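Local coordinates for protein D-threo-3-hydroxyaspartate dehydratase (Delftia, PDB 3WQC) that catalyses the pyridoxal-phosphate-dependent dehydration of D-threo-3-hydroxyaspartate to oxaloacetate and ammonia, at residues Cys363-Gly366 / Ala367-Ala371; Arg295-Gly298 / Thr299-Gln302; Ile72-Thr76 / Leu77-Glu81; Val58-Ala61 / Ala62-Ala66. All blocks are in the same frame, centred on the assembly; numbering follows the deposited sequence. Where two conformers were deposited one is given.

Contact 1 (Cys363-Gly366 / Ala367-Ala371)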
loop_
_atom_site.group_PDB
_atom_site.type_symbol
_atom_site.label_atom_id
_atom_site.label_comp_id
_atom_site.label_asym_id
_atom_site.label_seq_id
_atom_site.Cartn_x
_atom_site.Cartn_y
_atom_site.Cartn_z
ATOM N N CYS B 363 0.817 -4.713 9.071
ATOM C CA CYS B 363 1.408 -3.353 8.956
ATOM C C CYS B 363 1.111 -2.823 7.550
ATOM O O CYS B 363 0.936 -1.631 7.353
ATOM C CB CYS B 363 2.959 -3.481 9.098
ATOM S SG CYS B 363 3.406 -4.528 10.560
ATOM N N ALA B 364 1.195 -3.724 6.549
ATOM C CA ALA B 364 1.013 -3.290 5.131
ATOM C C ALA B 364 -0.455 -3.004 4.853
ATOM O O ALA B 364 -0.845 -1.975 4.270
ATOM C CB ALA B 364 1.531 -4.376 4.214
ATOM N N THR B 365 -1.376 -3.902 5.343
ATOM C CA THR B 365 -2.839 -3.655 5.100
ATOM C C THR B 365 -3.268 -2.429 5.856
ATOM O O THR B 365 -3.995 -1.584 5.255
ATOM C CB THR B 365 -3.652 -4.883 5.568
ATOM O OG1 THR B 365 -3.243 -6.025 4.779
ATOM C CG2 THR B 365 -5.162 -4.613 5.512
ATOM N N GLY B 366 -2.826 -2.219 7.103
ATOM C CA GLY B 366 -3.343 -1.074 7.867
ATOM C C GLY B 366 -3.002 0.253 7.164
ATOM O O GLY B 366 -3.791 1.220 7.192
ATOM N N ALA B 367 -1.826 0.317 6.517
ATOM C CA ALA B 367 -1.358 1.572 5.940
ATOM C C ALA B 367 -2.238 2.018 4.739
ATOM O O ALA B 367 -2.160 3.159 4.270
ATOM C CB ALA B 367 0.093 1.414 5.461
ATOM N N GLN B 368 -3.035 1.087 4.202
ATOM C CA GLN B 368 -3.941 1.432 3.091
ATOM C C GLN B 368 -5.170 2.221 3.535
ATOM O O GLN B 368 -5.912 2.743 2.676
ATOM C CB GLN B 368 -4.378 0.148 2.393
ATOM C CG GLN B 368 -3.197 -0.648 1.809
ATOM C CD GLN B 368 -2.370 0.183 0.809
ATOM O OE1 GLN B 368 -1.311 0.803 1.175
ATOM N NE2 GLN B 368 -2.844 0.235 -0.452
ATOM N N PHE B 369 -5.386 2.348 4.836
ATOM C CA PHE B 369 -6.617 2.999 5.339
ATOM C C PHE B 369 -6.318 4.281 6.100
ATOM O O PHE B 369 -5.428 4.298 6.948
ATOM C CB PHE B 369 -7.372 2.056 6.276
ATOM C CG PHE B 369 -7.897 0.861 5.545
ATOM C CD1 PHE B 369 -7.089 -0.265 5.313
ATOM C CD2 PHE B 369 -9.220 0.852 5.063
ATOM C CE1 PHE B 369 -7.569 -1.371 4.574
ATOM C CE2 PHE B 369 -9.710 -0.232 4.315
ATOM C CZ PHE B 369 -8.891 -1.364 4.078
ATOM N N PRO B 370 -7.163 5.316 5.906
ATOM C CA PRO B 370 -7.043 6.525 6.718
ATOM C C PRO B 370 -7.366 6.223 8.188
ATOM O O PRO B 370 -6.917 6.992 9.045
ATOM C CB PRO B 370 -8.109 7.471 6.143
ATOM C CG PRO B 370 -8.278 7.005 4.696
ATOM C CD PRO B 370 -8.073 5.505 4.715
ATOM N N ALA B 371 -8.142 5.194 8.493
ATOM C CA ALA B 371 -8.603 4.990 9.858
ATOM C C ALA B 371 -9.016 3.544 9.957
ATOM O O ALA B 371 -9.408 2.902 8.942
ATOM C CB ALA B 371 -9.829 5.881 10.252
HETATM O O HOH W 1 0.736 -0.552 2.391
#
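Thr365 and Phe369 run side by side in helix 362-366 and the turn after it, and they meet in two ways. Thr365 CG2 packs against Phe369 CE1 at 4.1 Å, while the Thr365 carbonyl oxygen lies in the plane of the ring at its edge, 3.4 Å from Phe369 CD1. The ring thus offers C-H groups, not its pi face, to the oxygen. Phe369 CG stands anti to its own carbonyl carbon (chi1 -66°), which swings the ring back alongside Thr365. Across the subunit interface the same ring meets Trp390 of the second subunit.

The backbone bonds shift from weak i to i+4 and i to i+3 to firm i to i+3. Ala367 N makes weak bonds to both Cys363 O and Ala364 O; Gln368 N then reaches Thr365 O at 3.0 Å, and Phe369 N reaches Gly366 O at 3.1 Å. This last bond closes a type I beta turn from Gly366 to Phe369, through which the chain passes on to strand 371-375. The helix itself carries Cys363, which with His361 makes up a magnesium site next to the cofactor.

Polar side chains are held from outside the turn. Thr365 OG1 bonds to Met293 O and Gln368 NE2 to Met291 O. In the conformer of Gln368 described here, a water donates to Ala364 O (2.8 Å) and to Gln368 OE1 (2.7 Å), joining the helix to the turn.

Contact 2 (Arg295-Gly298 / Thr299-Gln302); sequences RDRG and TARQ
Ala300 sits against Arg297 with both its backbone and its methyl. Ala300 N reaches Arg297 O at 2.9 Å in a fairly straight bond, the donor standing above the carbonyl plane. Gln302 N repeats the pattern on Thr299 O at 3.0 Å. With the intervening residues in type I conformation, these two bonds make two overlapping type I beta turns in the loop between helix 290-293 and strand 310-312.

An Asx turn overlaps the first of them: Asp296 OD1 accepts from Gly298 N at 2.8 Å, on the anti side, tilted about 32° out of the carboxylate plane. The other oxygen, OD2, bonds to ND1 of His361, a residue of the magnesium site, and forms a salt bridge with Arg295 of the second subunit. Asp296 therefore stands in the second shell of that site while also reaching across to the second subunit of the assembly.

Among the side chains, Arg297 folds back over the turn. Bends at chi2 and chi3 (-75° and -73°) bring Arg297 NH1 to 3.7 Å from Ala300 CB. The edge of the guanidinium faces Thr299 OG1, in plane, and Arg297 NH2 lies 3.4 Å from Thr299 OG1. Both groups have firm polar partners outside the turns: NH2 is in a salt bridge with Asp305, and Thr299 OG1 bonds to Asn360 OD1 and Phe306 N. Gln302 likewise points its amide at Asn257 and Val254 O, tying the second turn to helix 253-258.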
loop_
_atom_site.group_PDB
_atom_site.type_symbol
_atom_site.label_atom_id
_atom_site.label_comp_id
_atom_site.label_asym_id
_atom_site.label_seq_id
_atom_site.Cartn_x
_atom_site.Cartn_y
_atom_site.Cartn_z
ATOM N N ARG B 295 -0.437 -4.867 -1.601
ATOM C CA ARG B 295 0.158 -5.899 -2.450
ATOM C C ARG B 295 0.983 -6.951 -1.634
ATOM O O ARG B 295 1.609 -7.815 -2.281
ATOM C CB ARG B 295 1.103 -5.271 -3.532
ATOM C CG ARG B 295 0.293 -4.770 -4.732
ATOM C CD ARG B 295 -0.235 -5.934 -5.560
ATOM N NE ARG B 295 -0.288 -5.529 -6.947
ATOM C CZ ARG B 295 -0.921 -6.197 -7.892
ATOM N NH1 ARG B 295 -1.634 -7.310 -7.572
ATOM N NH2 ARG B 295 -0.824 -5.751 -9.176
ATOM N N ASP B 296 1.030 -6.880 -0.298
ATOM C CA ASP B 296 1.861 -7.818 0.443
ATOM C C ASP B 296 1.414 -9.272 0.190
ATOM O O ASP B 296 0.236 -9.627 0.346
ATOM C CB ASP B 296 1.824 -7.481 1.926
ATOM C CG ASP B 296 2.977 -8.124 2.686
ATOM O OD1 ASP B 296 2.951 -9.359 2.852
ATOM O OD2 ASP B 296 3.886 -7.332 3.080
ATOM N N ARG B 297 2.377 -10.134 -0.179
ATOM C CA ARG B 297 2.073 -11.559 -0.407
ATOM C C ARG B 297 3.060 -12.368 0.444
ATOM O O ARG B 297 3.614 -13.376 -0.060
ATOM C CB ARG B 297 2.128 -11.889 -1.904
ATOM C CG ARG B 297 0.890 -11.305 -2.643
ATOM C CD ARG B 297 -0.332 -12.129 -2.333
ATOM N NE ARG B 297 -0.246 -13.448 -3.062
ATOM C CZ ARG B 297 0.056 -14.630 -2.465
ATOM N NH1 ARG B 297 0.285 -15.667 -3.299
ATOM N NH2 ARG B 297 0.172 -14.744 -1.097
ATOM N N GLY B 298 3.311 -11.937 1.695
ATOM C CA GLY B 298 4.299 -12.659 2.510
ATOM C C GLY B 298 3.998 -14.117 2.734
ATOM O O GLY B 298 4.945 -14.899 2.955
ATOM N N THR B 299 2.709 -14.547 2.664
ATOM C CA THR B 299 2.431 -15.958 2.875
ATOM C C THR B 299 2.800 -16.813 1.670
ATOM O O THR B 299 2.829 -18.077 1.831
ATOM C CB THR B 299 0.967 -16.200 3.250
ATOM O OG1 THR B 299 0.093 -15.860 2.132
ATOM C CG2 THR B 299 0.582 -15.429 4.549
ATOM N N ALA B 300 3.118 -16.206 0.503
ATOM C CA ALA B 300 3.375 -16.972 -0.739
ATOM C C ALA B 300 4.511 -17.980 -0.585
ATOM O O ALA B 300 4.424 -19.080 -1.127
ATOM C CB ALA B 300 3.651 -16.104 -1.933
ATOM N N ARG B 301 5.495 -17.660 0.193
ATOM C CA ARG B 301 6.629 -18.600 0.320
ATOM C C ARG B 301 6.559 -19.439 1.609
ATOM O O ARG B 301 7.495 -20.190 1.917
ATOM C CB ARG B 301 7.920 -17.821 0.383
ATOM C CG ARG B 301 7.981 -16.851 1.597
ATOM C CD ARG B 301 7.027 -15.677 1.410
ATOM N NE ARG B 301 7.284 -15.055 0.094
ATOM C CZ ARG B 301 8.067 -13.992 -0.112
ATOM N NH1 ARG B 301 8.662 -13.351 0.885
ATOM N NH2 ARG B 301 8.233 -13.551 -1.343
ATOM N N GLN B 302 5.541 -19.274 2.426
ATOM C CA GLN B 302 5.448 -19.940 3.693
ATOM C C GLN B 302 4.722 -21.287 3.531
ATOM O O GLN B 302 4.415 -21.673 2.398
ATOM C CB GLN B 302 4.698 -19.074 4.696
ATOM C CG GLN B 302 5.460 -17.791 5.052
ATOM C CD GLN B 302 4.706 -17.096 6.146
ATOM O OE1 GLN B 302 3.522 -16.686 5.930
ATOM N NE2 GLN B 302 5.341 -16.845 7.312
#

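Contact 3 (Ile72-Thr76 / Leu77-Glu81)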
loop_
_atom_site.group_PDB
_atom_site.type_symbol
_atom_site.label_atom_id
_atom_site.label_comp_id
_atom_site.label_asym_id
_atom_site.label_seq_id
_atom_site.Cartn_x
_atom_site.Cartn_y
_atom_site.Cartn_z
ATOM N N ILE B 72 7.622 4.240 23.240
ATOM C CA ILE B 72 7.291 3.617 21.988
ATOM C C ILE B 72 8.532 3.652 21.067
ATOM O O ILE B 72 9.475 4.440 21.283
ATOM C CB ILE B 72 6.125 4.362 21.246
ATOM C CG1 ILE B 72 6.503 5.822 20.860
ATOM C CG2 ILE B 72 4.821 4.287 22.073
ATOM C CD1 ILE B 72 5.405 6.585 20.103
ATOM N N THR B 73 8.411 2.873 19.999
ATOM C CA THR B 73 9.364 2.923 18.882
ATOM C C THR B 73 8.585 3.411 17.678
ATOM O O THR B 73 7.401 3.006 17.470
ATOM C CB THR B 73 9.903 1.510 18.523
ATOM O OG1 THR B 73 10.304 0.838 19.746
ATOM C CG2 THR B 73 11.135 1.613 17.636
ATOM N N VAL B 74 9.202 4.290 16.875
ATOM C CA VAL B 74 8.534 4.821 15.683
ATOM C C VAL B 74 9.460 4.549 14.482
ATOM O O VAL B 74 10.698 4.423 14.600
ATOM C CB VAL B 74 8.233 6.343 15.745
ATOM C CG1 VAL B 74 7.226 6.550 16.899
ATOM C CG2 VAL B 74 9.483 7.195 15.943
ATOM N N SER B 75 8.842 4.510 13.280
ATOM C CA SER B 75 9.570 4.258 12.017
ATOM C C SER B 75 9.795 5.538 11.211
ATOM O O SER B 75 10.462 5.449 10.167
ATOM C CB SER B 75 8.880 3.210 11.163
ATOM O OG SER B 75 7.658 3.712 10.591
ATOM N N THR B 76 9.236 6.672 11.629
ATOM C CA THR B 76 9.339 7.942 10.914
ATOM C C THR B 76 9.281 9.085 11.931
ATOM O O THR B 76 8.672 8.889 13.002
ATOM C CB THR B 76 8.193 8.157 9.904
ATOM O OG1 THR B 76 6.918 8.183 10.600
ATOM C CG2 THR B 76 8.145 7.079 8.821
ATOM N N LEU B 77 9.853 10.243 11.593
ATOM C CA LEU B 77 9.682 11.399 12.491
ATOM C C LEU B 77 8.218 11.903 12.462
ATOM O O LEU B 77 7.820 12.534 13.437
ATOM C CB LEU B 77 10.706 12.522 12.247
ATOM C CG LEU B 77 12.122 12.084 12.617
ATOM C CD1 LEU B 77 13.044 13.261 12.343
ATOM C CD2 LEU B 77 12.191 11.637 14.100
ATOM N N LYS B 78 7.445 11.592 11.405
ATOM C CA LYS B 78 6.034 12.006 11.437
ATOM C C LYS B 78 5.332 11.273 12.559
ATOM O O LYS B 78 4.503 11.868 13.263
ATOM C CB LYS B 78 5.336 11.755 10.097
ATOM C CG LYS B 78 3.927 12.395 10.010
ATOM C CD LYS B 78 3.159 11.980 8.744
ATOM C CE LYS B 78 2.142 12.979 8.253
ATOM N NZ LYS B 78 1.879 12.772 6.765
ATOM N N GLU B 79 5.626 9.989 12.746
ATOM C CA GLU B 79 5.062 9.259 13.878
ATOM C C GLU B 79 5.543 9.924 15.183
ATOM O O GLU B 79 4.731 10.090 16.115
ATOM C CB GLU B 79 5.527 7.835 13.880
ATOM C CG GLU B 79 4.813 6.939 12.891
ATOM C CD GLU B 79 5.706 5.749 12.613
ATOM O OE1 GLU B 79 6.271 5.652 11.492
ATOM O OE2 GLU B 79 5.905 4.905 13.504
ATOM N N ALA B 80 6.832 10.273 15.303
ATOM C CA ALA B 80 7.264 10.929 16.577
ATOM C C ALA B 80 6.452 12.239 16.815
ATOM O O ALA B 80 6.007 12.467 17.956
ATOM C CB ALA B 80 8.759 11.246 16.479
ATOM N N GLU B 81 6.236 13.053 15.723
ATOM C CA GLU B 81 5.516 14.301 15.907
ATOM C C GLU B 81 4.088 14.001 16.409
ATOM O O GLU B 81 3.567 14.665 17.351
ATOM C CB GLU B 81 5.648 15.058 14.529
ATOM C CG GLU B 81 4.801 16.262 14.327
ATOM C CD GLU B 81 4.896 16.740 12.854
ATOM O OE1 GLU B 81 3.907 16.492 12.017
ATOM O OE2 GLU B 81 5.946 17.356 12.518
#
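The carboxylate of Glu79 is gripped by the backbone and side chains of the residues just before its helix. Ser75 N comes from above its plane, 41° out of it, to Glu79 OE2 at 3.0 Å. Ser75 OG takes the syn lone pair of Glu79 OE1 at 2.5 Å. Thr76 OG1 reaches Glu79 OE1 on the anti side at 2.8 Å, tilted from the plane. Three donors thus fix the group's rotation.

Thr76 is the N-cap of helix 77-85: with OG1 between its backbone N and carbonyl carbon (chi1 62°), it accepts from Glu79 N at 3.1 Å and hands its own proton to Glu79 OE1. Ala80 N bonds to Thr76 O. Next to the polar cluster, Val74 and Glu79 run past one another headed opposite ways, Val74 CB lying 3.6 Å from Glu79 CB, and Val74 CG2 packs on Ala80 CB at 4.1 Å.

The turn joins strand 72-74 to the helix of a beta-alpha-beta unit, and Ser75 lies close to Lys53, the probable site of cofactor attachment. Three N-H and O-H donors, with a long, weak ion pair to Lys56, would be expected to stabilise the buried carboxylate as an anion.

Contact 4 (Val58-Ala61 / Ala62-Ala66); sequences VPVA and AAQRA
Gln64 lies alongside Val60, one helical turn earlier, and lays its extended chain along the helix surface, the amide over Ala61 CA. Gln64 CB is 3.5 Å from Ala61 O. Gln64 CG, set anti to the carbonyl carbon (chi1 -69°), sits 3.6 Å from Val60 O, and Gln64 CD lies 4.0 Å from Val60 O. At the tip Gln64 NE2 comes within 3.3 Å of Ala61 CA and gives a long, weak bond to Val60 O; it also touches Val60 CG1 at 3.9 Å. Val60 O already accepts from Gln64 N, at 3.1 Å and in its plane, so the main-chain and side-chain nitrogens of one residue share a single acceptor.

The other i to i+4 bonds are those of a regular alpha helix, the tightest being Ala62 N to Val58 O and Arg65 N to Ala61 O. Arg65 also turns back, bent at chi3, and a water in its guanidinium plane accepts from Arg65 NH2 at 3.0 Å while donating to Val58 O.

Helix 58-66 is held between several elements: Ala63 packs on Met30, Gln31 and Ile34 of helix 27-44, Val58 and Ala61 meet Phe83 of helix 77-85, and Pro59 and Val60 rest on Trp384 of strand 381-385.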
loop_
_atom_site.group_PDB
_atom_site.type_symbol
_atom_site.label_atom_id
_atom_site.label_comp_id
_atom_site.label_asym_id
_atom_site.label_seq_id
_atom_site.Cartn_x
_atom_site.Cartn_y
_atom_site.Cartn_z
ATOM N N VAL B 58 -3.222 6.568 17.646
ATOM C CA VAL B 58 -3.138 7.036 19.051
ATOM C C VAL B 58 -3.904 6.110 20.009
ATOM O O VAL B 58 -3.337 5.653 21.025
ATOM C CB VAL B 58 -3.519 8.508 19.167
ATOM C CG1 VAL B 58 -3.730 8.949 20.604
ATOM C CG2 VAL B 58 -2.426 9.349 18.495
ATOM N N PRO B 59 -5.168 5.762 19.696
ATOM C CA PRO B 59 -5.900 4.913 20.668
ATOM C C PRO B 59 -5.344 3.505 20.787
ATOM O O PRO B 59 -5.471 2.868 21.832
ATOM C CB PRO B 59 -7.371 4.849 20.136
ATOM C CG PRO B 59 -7.314 5.389 18.728
ATOM C CD PRO B 59 -6.083 6.304 18.644
ATOM N N VAL B 60 -4.702 3.006 19.723
ATOM C CA VAL B 60 -4.103 1.655 19.829
ATOM C C VAL B 60 -2.870 1.750 20.731
ATOM O O VAL B 60 -2.745 0.937 21.713
ATOM C CB VAL B 60 -3.659 1.094 18.481
ATOM C CG1 VAL B 60 -2.895 -0.259 18.604
ATOM C CG2 VAL B 60 -4.899 0.917 17.549
ATOM N N ALA B 61 -2.008 2.745 20.554
ATOM C CA ALA B 61 -0.852 2.914 21.424
ATOM C C ALA B 61 -1.317 3.232 22.850
ATOM O O ALA B 61 -0.625 2.843 23.821
ATOM C CB ALA B 61 0.009 4.075 20.899
ATOM N N ALA B 62 -2.456 3.940 23.008
ATOM C CA ALA B 62 -2.939 4.219 24.368
ATOM C C ALA B 62 -3.265 2.928 25.082
ATOM O O ALA B 62 -3.032 2.763 26.276
ATOM C CB ALA B 62 -4.186 5.140 24.362
ATOM N N ALA B 63 -3.862 1.966 24.397
ATOM C CA ALA B 63 -4.163 0.659 24.985
ATOM C C ALA B 63 -2.890 -0.070 25.363
ATOM O O ALA B 63 -2.803 -0.741 26.408
ATOM C CB ALA B 63 -5.017 -0.219 24.055
ATOM N N GLN B 64 -1.893 -0.029 24.504
ATOM C CA GLN B 64 -0.559 -0.627 24.837
ATOM C C GLN B 64 0.045 0.051 26.086
ATOM O O GLN B 64 0.546 -0.671 26.978
ATOM C CB GLN B 64 0.375 -0.486 23.639
ATOM C CG GLN B 64 -0.129 -1.432 22.472
ATOM C CD GLN B 64 0.583 -1.204 21.159
ATOM O OE1 GLN B 64 1.282 -2.161 20.638
ATOM N NE2 GLN B 64 0.401 -0.042 20.585
ATOM N N ARG B 65 -0.050 1.387 26.186
ATOM C CA ARG B 65 0.524 2.130 27.344
ATOM C C ARG B 65 -0.274 1.752 28.607
ATOM O O ARG B 65 0.340 1.418 29.666
ATOM C CB ARG B 65 0.464 3.627 27.127
ATOM C CG ARG B 65 0.962 4.462 28.331
ATOM C CD ARG B 65 0.993 5.940 27.908
ATOM N NE ARG B 65 -0.366 6.502 27.659
ATOM C CZ ARG B 65 -0.944 6.786 26.446
ATOM N NH1 ARG B 65 -2.191 7.306 26.405
ATOM N NH2 ARG B 65 -0.275 6.574 25.288
ATOM N N ALA B 66 -1.609 1.716 28.522
ATOM C CA ALA B 66 -2.440 1.358 29.669
ATOM C C ALA B 66 -2.106 -0.039 30.255
ATOM O O ALA B 66 -2.201 -0.257 31.498
ATOM C CB ALA B 66 -3.925 1.453 29.343
HETATM O O HOH W 2 -1.325 7.092 22.549
#

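From the N terminus the order is contact 4, contact 3, contact 2, contact 1. Each is a local turn of consecutive residues, so they run in series; none nests or crosses another. Contact 4 is internal to helix 58-66, and contact 3, its centre about 15 Å away, turns strand 72-74 into helix 77-85; both belong to the alanine racemase-like barrel domain. Contacts 2 and 1 fall in the serine dehydratase domain, before strands 310-312 and 371-375. They touch through Asp296 CB and Ala364 CB, 3.9 Å apart, and contact 2 also reaches His361 of the magnesium site through Asp296. Contacts 1, 2 and 3 all reach the second subunit.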